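Local coordinates for protein metal-dependent phosphohydrolase, HDOD domain-containing (PDB 3HC1) that is of unknown cellular function but holds two iron(III) ions in an HD-type site, consistent with membership of the metal-dependent phosphohydrolase superfamily, at residues Y146-L151 with A232-A237; A127-L132 with E239-R244; I133-R136 with N141-N144; P265-I270 with L283-L288. All blocks are in the same frame, centred on the assembly; numbering follows the deposited sequence. Where two conformers were deposited one is given.

In the fold
Helix 229-243 joins the first two contacts: its middle turns meet helix 142-150 in contact 1 and its last turns meet helix 116-136 in contact 2, with centres about 8 Å apart. Both lie beside the metal site, where the side chains of V234 and C241 each stand about 7 Å from an iron(III) ion. Contact 3 closes the turn between helices 116-136 and 142-150, its centre about 10 Å from that of contact 1. Contact 4, with its centre about 18 Å from the centre of the chain, packs helix 266-273 against helix 281-302 away from the irons. R136 and E287 tie it to contact 3 by a salt bridge between NH2 and OE2 of 2.8 Å.

Contact 1 (Y146-L151 with A232-A237); sequences YVAGLL and AMVAFA
V234 reaches from helix 229-243 to the backbone of G149 on helix 142-150, and this valine alone makes up the 232-237 side of the contact. Its CB points toward the opposing helix and stands 4.4 Å from G149 CA. From there the two methyls fork. CG1 lies anti to the valine's own backbone N (chi1 167°) and comes to 4.0 Å from G149 CA, while CG2, turned to the side of that N, goes deeper. CG2 sits 3.6 Å from G149 N and 3.7 Å from G149 CA, and it also touches the methyl of A148, 4.0 Å away at CB. One methyl is thus seated on the backbone between A148 and G149, and the other lies nearest the glycine CA.

The helices come very close here: the CA atoms of G149 and V234 are only 5.4 Å apart. Glycine and alanine present little bulk, which leaves the backbone itself as the packing surface. The touching residues are all buried and meet by apolar contact. Of about 104 Å² covered on the two sides together, V234 supplies more than half.

On the same turn, G149 O is hydrogen-bonded to ND1 of H152, a ligand of one iron, a link that would help fix the rotation of the imidazole. V234 also packs against H152 and lies about 4 Å from the side chain of H217, a ligand of the other iron. The close packing of these two helices thus forms part of the second shell of the di-iron site, built round the His-Asp pair H152 and D153 typical of the HD-domain fold.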
loop_
_atom_site.group_PDB
_atom_site.type_symbol
_atom_site.label_atom_id
_atom_site.label_comp_id
_atom_site.label_asym_id
_atom_site.label_seq_id
_atom_site.Cartn_x
_atom_site.Cartn_y
_atom_site.Cartn_z
ATOM N N TYR A 146 5.192 4.211 -3.382
ATOM C CA TYR A 146 4.199 4.612 -2.408
ATOM C C TYR A 146 2.778 4.118 -2.817
ATOM O O TYR A 146 2.057 3.526 -2.010
ATOM C CB TYR A 146 4.180 6.128 -2.224
ATOM C CG TYR A 146 3.157 6.606 -1.203
ATOM C CD1 TYR A 146 1.868 6.912 -1.592
ATOM C CD2 TYR A 146 3.487 6.771 0.128
ATOM C CE1 TYR A 146 0.928 7.341 -0.706
ATOM C CE2 TYR A 146 2.509 7.238 1.057
ATOM C CZ TYR A 146 1.245 7.494 0.626
ATOM O OH TYR A 146 0.284 7.958 1.482
ATOM N N VAL A 147 2.396 4.401 -4.050
ATOM C CA VAL A 147 1.062 4.074 -4.546
ATOM C C VAL A 147 0.882 2.527 -4.571
ATOM O O VAL A 147 -0.122 2.063 -4.076
ATOM C CB VAL A 147 0.792 4.711 -5.932
ATOM C CG1 VAL A 147 -0.399 4.056 -6.626
ATOM C CG2 VAL A 147 0.567 6.238 -5.797
ATOM N N ALA A 148 1.875 1.758 -5.061
ATOM C CA ALA A 148 1.826 0.274 -5.035
ATOM C C ALA A 148 1.617 -0.234 -3.604
ATOM O O ALA A 148 0.824 -1.153 -3.374
ATOM C CB ALA A 148 3.044 -0.365 -5.682
ATOM N N GLY A 149 2.307 0.402 -2.657
ATOM C CA GLY A 149 2.232 0.041 -1.232
ATOM C C GLY A 149 0.875 0.261 -0.609
ATOM O O GLY A 149 0.302 -0.617 0.056
ATOM N N LEU A 150 0.332 1.453 -0.840
ATOM C CA LEU A 150 -0.979 1.790 -0.283
ATOM C C LEU A 150 -2.075 0.884 -0.846
ATOM O O LEU A 150 -3.088 0.667 -0.171
ATOM C CB LEU A 150 -1.309 3.257 -0.568
ATOM C CG LEU A 150 -2.450 3.907 0.215
ATOM C CD1 LEU A 150 -2.419 3.639 1.693
ATOM C CD2 LEU A 150 -2.414 5.429 -0.034
ATOM N N LEU A 151 -1.882 0.337 -2.067
ATOM C CA LEU A 151 -2.890 -0.496 -2.690
ATOM C C LEU A 151 -2.653 -1.993 -2.490
ATOM O O LEU A 151 -3.438 -2.808 -2.988
ATOM C CB LEU A 151 -2.955 -0.244 -4.210
ATOM C CG LEU A 151 -3.428 1.177 -4.585
ATOM C CD1 LEU A 151 -3.240 1.399 -6.066
ATOM C CD2 LEU A 151 -4.906 1.277 -4.174
ATOM N N ALA A 232 9.447 -5.812 -4.699
ATOM C CA ALA A 232 10.396 -6.158 -3.666
ATOM C C ALA A 232 10.298 -5.171 -2.488
ATOM O O ALA A 232 10.279 -5.606 -1.324
ATOM C CB ALA A 232 11.810 -6.225 -4.257
HETATM N N MSE A 233 10.164 -3.865 -2.802
HETATM C CA MSE A 233 10.037 -2.813 -1.796
HETATM C C MSE A 233 8.791 -2.951 -0.942
HETATM O O MSE A 233 8.828 -2.818 0.309
HETATM C CB MSE A 233 10.155 -1.384 -2.458
HETATM C CG MSE A 233 11.658 -1.127 -2.792
HETATM SE SE MSE A 233 11.764 0.359 -3.979
HETATM C CE MSE A 233 13.513 -0.195 -4.640
ATOM N N VAL A 234 7.686 -3.220 -1.610
ATOM C CA VAL A 234 6.381 -3.335 -0.918
ATOM C C VAL A 234 6.331 -4.656 -0.165
ATOM O O VAL A 234 5.793 -4.696 0.965
ATOM C CB VAL A 234 5.214 -3.190 -1.919
ATOM C CG1 VAL A 234 3.788 -3.628 -1.299
ATOM C CG2 VAL A 234 5.192 -1.751 -2.543
ATOM N N ALA A 235 6.864 -5.743 -0.742
ATOM C CA ALA A 235 6.877 -7.021 0.013
ATOM C C ALA A 235 7.671 -6.862 1.279
ATOM O O ALA A 235 7.225 -7.341 2.330
ATOM C CB ALA A 235 7.447 -8.232 -0.779
ATOM N N PHE A 236 8.858 -6.223 1.195
ATOM C CA PHE A 236 9.647 -5.970 2.413
ATOM C C PHE A 236 8.874 -5.118 3.412
ATOM O O PHE A 236 8.764 -5.462 4.612
ATOM C CB PHE A 236 11.039 -5.360 2.136
ATOM C CG PHE A 236 11.800 -5.058 3.367
ATOM C CD1 PHE A 236 11.584 -3.890 4.050
ATOM C CD2 PHE A 236 12.654 -6.011 3.911
ATOM C CE1 PHE A 236 12.219 -3.632 5.217
ATOM C CE2 PHE A 236 13.301 -5.754 5.085
ATOM C CZ PHE A 236 13.088 -4.575 5.738
ATOM N N ALA A 237 8.318 -4.016 2.930
ATOM C CA ALA A 237 7.566 -3.112 3.801
ATOM C C ALA A 237 6.386 -3.802 4.500
ATOM O O ALA A 237 6.105 -3.522 5.670
ATOM C CB ALA A 237 7.126 -1.837 3.053
#

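Contact 2 (A127-L132 with E239-R244); sequences ARIAKL and EYCTLR
I129 of helix 116-136 bridges to helix 229-243 with a single methyl, CD1, which meets both C241 and Y240. The tight point is at sulfur: CD1 stands 3.4 Å from C241 SG, a close approach for an apolar pair. Beside it the same methyl lies 3.8 Å from Y240 CD1 and 4.0 Å from Y240 CE1, meeting one side of the ring obliquely, and the isoleucine and tyrosine side chains run roughly at right angles to each other. The isoleucine chain is extended toward its end (chi2 164°), which carries the methyl across to the cysteine and tyrosine. Y240, with CG anti to its backbone N (chi1 180°), brings its ring to the flank of that methyl.

Away from this point the segments stand apart. Even the nearest CA atoms, those of I129 and C241, are 8.2 Å from each other, so side chains and not backbones make the contact. The three residues that touch are buried, but Y240 has a polar outer end: its hydroxyl is hydrogen-bonded to D289, which also forms a salt bridge with R244. That arginine is partly exposed and marks the open side, with its CG 3.5 Å above one face of the tyrosine ring, toward the rim.

The side chain of C241 is about 4 Å from that of H122, an iron ligand, which places the tight part beside the metal site. Helix 281-302 closes over the contact, with I292 against both I129 and Y240 and L288 against Y240, while helix 257-263 brings L261 to the tyrosine.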
loop_
_atom_site.group_PDB
_atom_site.type_symbol
_atom_site.label_atom_id
_atom_site.label_comp_id
_atom_site.label_asym_id
_atom_site.label_seq_id
_atom_site.Cartn_x
_atom_site.Cartn_y
_atom_site.Cartn_z
ATOM N N ALA A 127 2.807 1.799 2.565
ATOM C CA ALA A 127 3.084 2.823 1.565
ATOM C C ALA A 127 4.320 3.629 1.987
ATOM O O ALA A 127 5.265 3.833 1.192
ATOM C CB ALA A 127 1.877 3.766 1.379
ATOM N N ARG A 128 4.273 4.150 3.210
ATOM C CA ARG A 128 5.293 5.096 3.684
ATOM C C ARG A 128 6.655 4.464 3.843
ATOM O O ARG A 128 7.686 5.073 3.500
ATOM C CB ARG A 128 4.878 5.757 4.986
ATOM C CG ARG A 128 3.808 6.779 4.815
ATOM C CD ARG A 128 3.352 7.414 6.131
ATOM N NE ARG A 128 2.335 8.411 5.877
ATOM C CZ ARG A 128 1.745 9.178 6.790
ATOM N NH1 ARG A 128 2.063 9.096 8.077
ATOM N NH2 ARG A 128 0.846 10.062 6.395
ATOM N N ILE A 129 6.685 3.265 4.413
ATOM C CA ILE A 129 7.941 2.539 4.584
ATOM C C ILE A 129 8.499 2.099 3.246
ATOM O O ILE A 129 9.715 2.210 3.017
ATOM C CB ILE A 129 7.793 1.328 5.566
ATOM C CG1 ILE A 129 7.675 1.923 6.977
ATOM C CG2 ILE A 129 9.023 0.342 5.445
ATOM C CD1 ILE A 129 7.185 1.053 8.015
ATOM N N ALA A 130 7.634 1.592 2.361
ATOM C CA ALA A 130 8.097 1.219 1.031
ATOM C C ALA A 130 8.705 2.440 0.307
ATOM O O ALA A 130 9.721 2.293 -0.363
ATOM C CB ALA A 130 7.020 0.620 0.232
ATOM N N LYS A 131 8.120 3.614 0.493
ATOM C CA LYS A 131 8.667 4.804 -0.117
ATOM C C LYS A 131 10.012 5.129 0.485
ATOM O O LYS A 131 10.928 5.437 -0.276
ATOM C CB LYS A 131 7.760 6.001 -0.043
ATOM C CG LYS A 131 8.208 7.107 -1.026
ATOM C CD LYS A 131 7.395 8.360 -0.890
ATOM C CE LYS A 131 7.917 9.462 -1.833
ATOM N NZ LYS A 131 7.281 10.795 -1.560
ATOM N N LEU A 132 10.143 5.046 1.827
ATOM C CA LEU A 132 11.434 5.320 2.492
ATOM C C LEU A 132 12.537 4.457 1.878
ATOM O O LEU A 132 13.648 4.968 1.576
ATOM C CB LEU A 132 11.370 5.091 4.002
ATOM C CG LEU A 132 10.563 6.078 4.848
ATOM C CD1 LEU A 132 10.277 5.478 6.224
ATOM C CD2 LEU A 132 11.265 7.448 4.947
ATOM N N GLU A 239 6.093 -7.149 5.267
ATOM C CA GLU A 239 6.655 -8.014 6.291
ATOM C C GLU A 239 7.195 -7.206 7.505
ATOM O O GLU A 239 6.940 -7.549 8.670
ATOM C CB GLU A 239 7.702 -8.981 5.700
ATOM C CG GLU A 239 8.059 -10.074 6.707
ATOM C CD GLU A 239 8.724 -11.257 6.112
ATOM O OE1 GLU A 239 9.219 -11.091 5.007
ATOM O OE2 GLU A 239 8.718 -12.355 6.721
ATOM N N TYR A 240 7.850 -6.085 7.225
ATOM C CA TYR A 240 8.368 -5.215 8.255
ATOM C C TYR A 240 7.235 -4.706 9.154
ATOM O O TYR A 240 7.294 -4.865 10.375
ATOM C CB TYR A 240 9.142 -4.019 7.674
ATOM C CG TYR A 240 9.660 -3.129 8.761
ATOM C CD1 TYR A 240 8.869 -2.121 9.308
ATOM C CD2 TYR A 240 10.918 -3.329 9.296
ATOM C CE1 TYR A 240 9.338 -1.360 10.337
ATOM C CE2 TYR A 240 11.382 -2.582 10.319
ATOM C CZ TYR A 240 10.620 -1.594 10.835
ATOM O OH TYR A 240 11.124 -0.872 11.883
ATOM N N CYS A 241 6.204 -4.118 8.535
ATOM C CA CYS A 241 5.042 -3.609 9.246
ATOM C C CYS A 241 4.358 -4.695 10.063
ATOM O O CYS A 241 4.011 -4.456 11.204
ATOM C CB CYS A 241 4.084 -2.954 8.302
ATOM S SG CYS A 241 4.701 -1.317 7.769
ATOM N N THR A 242 4.218 -5.899 9.496
ATOM C CA THR A 242 3.552 -7.005 10.176
ATOM C C THR A 242 4.348 -7.413 11.397
ATOM O O THR A 242 3.774 -7.710 12.434
ATOM C CB THR A 242 3.345 -8.188 9.220
ATOM O OG1 THR A 242 2.587 -7.709 8.110
ATOM C CG2 THR A 242 2.579 -9.363 9.893
ATOM N N LEU A 243 5.665 -7.417 11.262
ATOM C CA LEU A 243 6.579 -7.757 12.376
ATOM C C LEU A 243 6.824 -6.630 13.380
ATOM O O LEU A 243 7.294 -6.913 14.449
ATOM C CB LEU A 243 7.916 -8.304 11.858
ATOM C CG LEU A 243 7.882 -9.719 11.265
ATOM C CD1 LEU A 243 9.205 -10.024 10.489
ATOM C CD2 LEU A 243 7.551 -10.816 12.276
ATOM N N ARG A 244 6.493 -5.391 13.069
ATOM C CA ARG A 244 6.722 -4.251 13.958
ATOM C C ARG A 244 5.434 -3.524 14.339
ATOM O O ARG A 244 5.381 -2.296 14.369
ATOM C CB ARG A 244 7.690 -3.269 13.282
ATOM C CG ARG A 244 9.079 -3.816 13.022
ATOM C CD ARG A 244 9.798 -4.225 14.269
ATOM N NE ARG A 244 11.251 -4.329 14.095
ATOM C CZ ARG A 244 12.059 -5.151 14.785
ATOM N NH1 ARG A 244 11.585 -5.963 15.687
ATOM N NH2 ARG A 244 13.363 -5.166 14.564
#

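Contact 3 (I133-R136 with N141-N144); sequences IAER and NPVN
P142 and A134 meet methylene to methyl where the chain turns back from helix 116-136 into helix 142-150. The proline has the most surface covered, about 56 Å², against 29 Å² for A134 and 24 Å² for E135. Its CB is the atom that does the touching. It lies 3.7 Å from A134 CB, and that alanine methyl is also 4.0 Å from P142 CA, so the alanine rests against the junction of the pyrrolidine ring with the backbone. With so small a residue facing it, the proline comes in close, and the two CA atoms are 5.3 Å apart.

The next residue, E135, adds a second touch. Its CG is turned to the side of its own backbone N (chi1 -65°), which brings this methylene within 4.1 Å of P142 CB. The rest of the chain is extended and passes the proline at about a right angle, so the aliphatic stem does the packing while the carboxylate is carried past. At that end OE2 is hydrogen-bonded to a glycerol, probably from the crystallisation liquor, and has a long, weak ion pair with K131.

Beyond the contact, K131 of helix 116-136 also packs on P142. N141 O accepts a bond from N144 N, 3.2 Å long, within the first turn of the returning helix.

The chemistry is therefore wholly aliphatic across the two segments, although one participant is charged. A small patch of carbon atoms holds together the ends of two helices linked by a short loop, and the exposed glutamate carries its carboxylate beyond the patch.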
loop_
_atom_site.group_PDB
_atom_site.type_symbol
_atom_site.label_atom_id
_atom_site.label_comp_id
_atom_site.label_asym_id
_atom_site.label_seq_id
_atom_site.Cartn_x
_atom_site.Cartn_y
_atom_site.Cartn_z
ATOM N N ILE A 133 12.229 3.162 1.673
ATOM C CA ILE A 133 13.162 2.263 1.041
ATOM C C ILE A 133 13.536 2.700 -0.396
ATOM O O ILE A 133 14.740 2.637 -0.791
ATOM C CB ILE A 133 12.699 0.802 1.129
ATOM C CG1 ILE A 133 12.638 0.380 2.614
ATOM C CG2 ILE A 133 13.664 -0.112 0.324
ATOM C CD1 ILE A 133 11.726 -0.758 2.917
ATOM N N ALA A 134 12.534 3.132 -1.171
ATOM C CA ALA A 134 12.737 3.626 -2.509
ATOM C C ALA A 134 13.781 4.745 -2.477
ATOM O O ALA A 134 14.737 4.751 -3.233
ATOM C CB ALA A 134 11.485 4.187 -3.022
ATOM N N GLU A 135 13.563 5.680 -1.582
ATOM C CA GLU A 135 14.469 6.806 -1.394
ATOM C C GLU A 135 15.881 6.375 -0.999
ATOM O O GLU A 135 16.858 6.812 -1.620
ATOM C CB GLU A 135 13.856 7.809 -0.396
ATOM C CG GLU A 135 12.559 8.439 -0.960
ATOM C CD GLU A 135 11.746 9.239 0.061
ATOM O OE1 GLU A 135 11.865 9.014 1.280
ATOM O OE2 GLU A 135 10.976 10.105 -0.390
ATOM N N ARG A 136 16.004 5.476 -0.020
ATOM C CA ARG A 136 17.327 5.059 0.449
ATOM C C ARG A 136 18.113 4.211 -0.534
ATOM O O ARG A 136 19.344 4.110 -0.426
ATOM C CB ARG A 136 17.250 4.284 1.782
ATOM C CG ARG A 136 16.694 5.061 2.934
ATOM C CD ARG A 136 17.526 6.257 3.343
ATOM N NE ARG A 136 16.798 6.973 4.381
ATOM C CZ ARG A 136 15.854 7.891 4.183
ATOM N NH1 ARG A 136 15.535 8.309 2.961
ATOM N NH2 ARG A 136 15.227 8.411 5.231
ATOM N N ASN A 141 11.553 6.985 -9.088
ATOM C CA ASN A 141 10.206 7.525 -8.959
ATOM C C ASN A 141 9.560 6.909 -7.734
ATOM O O ASN A 141 8.772 5.972 -7.869
ATOM C CB ASN A 141 9.410 7.219 -10.229
ATOM C CG ASN A 141 9.838 8.071 -11.410
ATOM O OD1 ASN A 141 10.444 7.576 -12.357
ATOM N ND2 ASN A 141 9.530 9.367 -11.357
ATOM N N PRO A 142 9.916 7.405 -6.529
ATOM C CA PRO A 142 9.429 6.760 -5.295
ATOM C C PRO A 142 7.920 6.874 -5.057
ATOM O O PRO A 142 7.359 6.045 -4.320
ATOM C CB PRO A 142 10.193 7.467 -4.178
ATOM C CG PRO A 142 10.825 8.717 -4.822
ATOM C CD PRO A 142 10.910 8.478 -6.271
ATOM N N VAL A 143 7.247 7.872 -5.636
ATOM C CA VAL A 143 5.796 7.931 -5.500
ATOM C C VAL A 143 5.113 6.664 -6.074
ATOM O O VAL A 143 4.098 6.234 -5.555
ATOM C CB VAL A 143 5.187 9.290 -6.001
ATOM C CG1 VAL A 143 3.655 9.294 -5.830
ATOM C CG2 VAL A 143 5.774 10.465 -5.180
ATOM N N ASN A 144 5.682 6.062 -7.126
ATOM C CA ASN A 144 5.156 4.818 -7.723
ATOM C C ASN A 144 5.202 3.652 -6.719
ATOM O O ASN A 144 4.287 2.828 -6.673
ATOM C CB ASN A 144 5.965 4.376 -8.937
ATOM C CG ASN A 144 5.887 5.340 -10.085
ATOM O OD1 ASN A 144 5.826 6.541 -9.899
ATOM N ND2 ASN A 144 5.930 4.813 -11.270
#

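Contact 4 (P265-I270 with L283-L288)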
loop_
_atom_site.group_PDB
_atom_site.type_symbol
_atom_site.label_atom_id
_atom_site.label_comp_id
_atom_site.label_asym_id
_atom_site.label_seq_id
_atom_site.Cartn_x
_atom_site.Cartn_y
_atom_site.Cartn_z
ATOM N N PRO A 265 14.884 -11.505 1.175
ATOM C CA PRO A 265 15.194 -11.669 -0.250
ATOM C C PRO A 265 14.978 -10.433 -1.125
ATOM O O PRO A 265 15.531 -10.364 -2.237
ATOM C CB PRO A 265 14.261 -12.818 -0.682
ATOM C CG PRO A 265 13.280 -12.986 0.389
ATOM C CD PRO A 265 13.932 -12.533 1.641
ATOM N N SER A 266 14.200 -9.470 -0.645
ATOM C CA SER A 266 13.947 -8.266 -1.415
ATOM C C SER A 266 15.229 -7.477 -1.673
ATOM O O SER A 266 15.323 -6.825 -2.687
ATOM C CB SER A 266 12.941 -7.349 -0.743
ATOM O OG SER A 266 11.640 -7.847 -0.848
ATOM N N TRP A 267 16.190 -7.531 -0.752
ATOM C CA TRP A 267 17.396 -6.724 -0.875
ATOM C C TRP A 267 18.167 -7.129 -2.122
ATOM O O TRP A 267 18.546 -6.272 -2.874
ATOM C CB TRP A 267 18.289 -6.783 0.373
ATOM C CG TRP A 267 17.644 -6.270 1.551
ATOM C CD1 TRP A 267 17.377 -6.955 2.699
ATOM C CD2 TRP A 267 17.092 -4.962 1.723
ATOM N NE1 TRP A 267 16.715 -6.141 3.587
ATOM C CE2 TRP A 267 16.536 -4.909 3.012
ATOM C CE3 TRP A 267 17.087 -3.798 0.936
ATOM C CZ2 TRP A 267 15.937 -3.742 3.531
ATOM C CZ3 TRP A 267 16.476 -2.664 1.421
ATOM C CH2 TRP A 267 15.900 -2.635 2.710
ATOM N N GLY A 268 18.362 -8.436 -2.348
ATOM C CA GLY A 268 18.922 -8.928 -3.593
ATOM C C GLY A 268 18.116 -8.574 -4.849
ATOM O O GLY A 268 18.689 -8.275 -5.908
ATOM N N VAL A 269 16.794 -8.558 -4.742
ATOM C CA VAL A 269 15.949 -8.265 -5.902
ATOM C C VAL A 269 16.108 -6.800 -6.314
ATOM O O VAL A 269 16.245 -6.470 -7.535
ATOM C CB VAL A 269 14.478 -8.695 -5.629
ATOM C CG1 VAL A 269 13.519 -8.186 -6.720
ATOM C CG2 VAL A 269 14.445 -10.240 -5.559
ATOM N N ILE A 270 16.198 -5.938 -5.304
ATOM C CA ILE A 270 16.411 -4.499 -5.515
ATOM C C ILE A 270 17.778 -4.301 -6.179
ATOM O O ILE A 270 17.836 -3.604 -7.187
ATOM C CB ILE A 270 16.298 -3.688 -4.209
ATOM C CG1 ILE A 270 14.876 -3.751 -3.693
ATOM C CG2 ILE A 270 16.712 -2.211 -4.421
ATOM C CD1 ILE A 270 14.672 -3.274 -2.271
ATOM N N LEU A 283 21.870 -0.684 7.766
ATOM C CA LEU A 283 21.581 0.686 8.241
ATOM C C LEU A 283 20.135 1.106 7.954
ATOM O O LEU A 283 19.535 1.823 8.749
ATOM C CB LEU A 283 22.550 1.685 7.628
ATOM C CG LEU A 283 24.015 1.386 7.987
ATOM C CD1 LEU A 283 24.978 2.319 7.205
ATOM C CD2 LEU A 283 24.267 1.456 9.510
ATOM N N ILE A 284 19.580 0.654 6.832
ATOM C CA ILE A 284 18.169 0.927 6.530
ATOM C C ILE A 284 17.242 0.257 7.554
ATOM O O ILE A 284 16.341 0.896 8.053
ATOM C CB ILE A 284 17.729 0.497 5.103
ATOM C CG1 ILE A 284 18.581 1.189 4.016
ATOM C CG2 ILE A 284 16.194 0.793 4.871
ATOM C CD1 ILE A 284 18.387 0.613 2.632
ATOM N N VAL A 285 17.449 -1.025 7.849
ATOM C CA VAL A 285 16.641 -1.689 8.857
ATOM C C VAL A 285 16.788 -0.957 10.199
ATOM O O VAL A 285 15.800 -0.689 10.878
ATOM C CB VAL A 285 16.997 -3.170 9.026
ATOM C CG1 VAL A 285 16.232 -3.755 10.278
ATOM C CG2 VAL A 285 16.621 -3.922 7.792
ATOM N N ALA A 286 18.032 -0.600 10.553
ATOM C CA ALA A 286 18.277 0.128 11.787
ATOM C C ALA A 286 17.529 1.431 11.861
ATOM O O ALA A 286 16.911 1.748 12.935
ATOM C CB ALA A 286 19.754 0.336 12.038
ATOM N N GLU A 287 17.543 2.174 10.753
ATOM C CA GLU A 287 16.801 3.446 10.658
ATOM C C GLU A 287 15.297 3.269 10.843
ATOM O O GLU A 287 14.634 4.049 11.561
ATOM C CB GLU A 287 17.072 4.143 9.317
ATOM C CG GLU A 287 16.369 5.475 9.210
ATOM C CD GLU A 287 16.460 6.108 7.840
ATOM O OE1 GLU A 287 17.205 5.613 6.958
ATOM O OE2 GLU A 287 15.807 7.145 7.667
ATOM N N LEU A 288 14.737 2.289 10.138
ATOM C CA LEU A 288 13.300 1.982 10.284
ATOM C C LEU A 288 12.947 1.698 11.746
ATOM O O LEU A 288 12.012 2.283 12.319
ATOM C CB LEU A 288 12.913 0.807 9.375
ATOM C CG LEU A 288 12.927 1.176 7.861
ATOM C CD1 LEU A 288 12.709 -0.087 7.057
ATOM C CD2 LEU A 288 11.929 2.292 7.480
#
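W267 turns its six-membered ring toward I284 and V285 of helix 281-302, and both aliphatic side chains approach it obliquely. At the outer end of the ring I284 offers two methyls: CD1 stands 4.0 Å from W267 CZ3, and CG2 is 4.1 Å from W267 CH2. The same CH2 is also within reach of CD1, so both branches of the isoleucine come to this ring atom from the same side. Further along the rim V285 CG2 lies 4.3 Å from W267 CZ2, a looser touch.

In the isoleucine CG2 is anti to the backbone N and CG1 lies beside it (chi1 -58°); this torsion leaves CG2 and the CD1 end of the other branch both within touching distance of the ring. The tryptophan spans most of the gap, since the nearest CA atoms, those of W267 and I284, remain 10.7 Å apart. Of about 119 Å² covered in all, W267 accounts for about 64 Å².

Other parts of the fold complete its surroundings. F236 of helix 229-243 meets the indole with the planes at about 55°, its CE2 3.7 Å from W267 CZ2, and I133 of helix 116-136 packs against it too. The NE1 proton goes to the carbonyl oxygen of L261, which satisfies the one polar atom of the ring and would restrict its rotation.

Between the two segments the chemistry is that of apolar side chains alone, all buried, and the cohesion here comes from dispersion and the exclusion of water, with the bond from the indole N-H to L261 O as a fixed polar anchor for the ring.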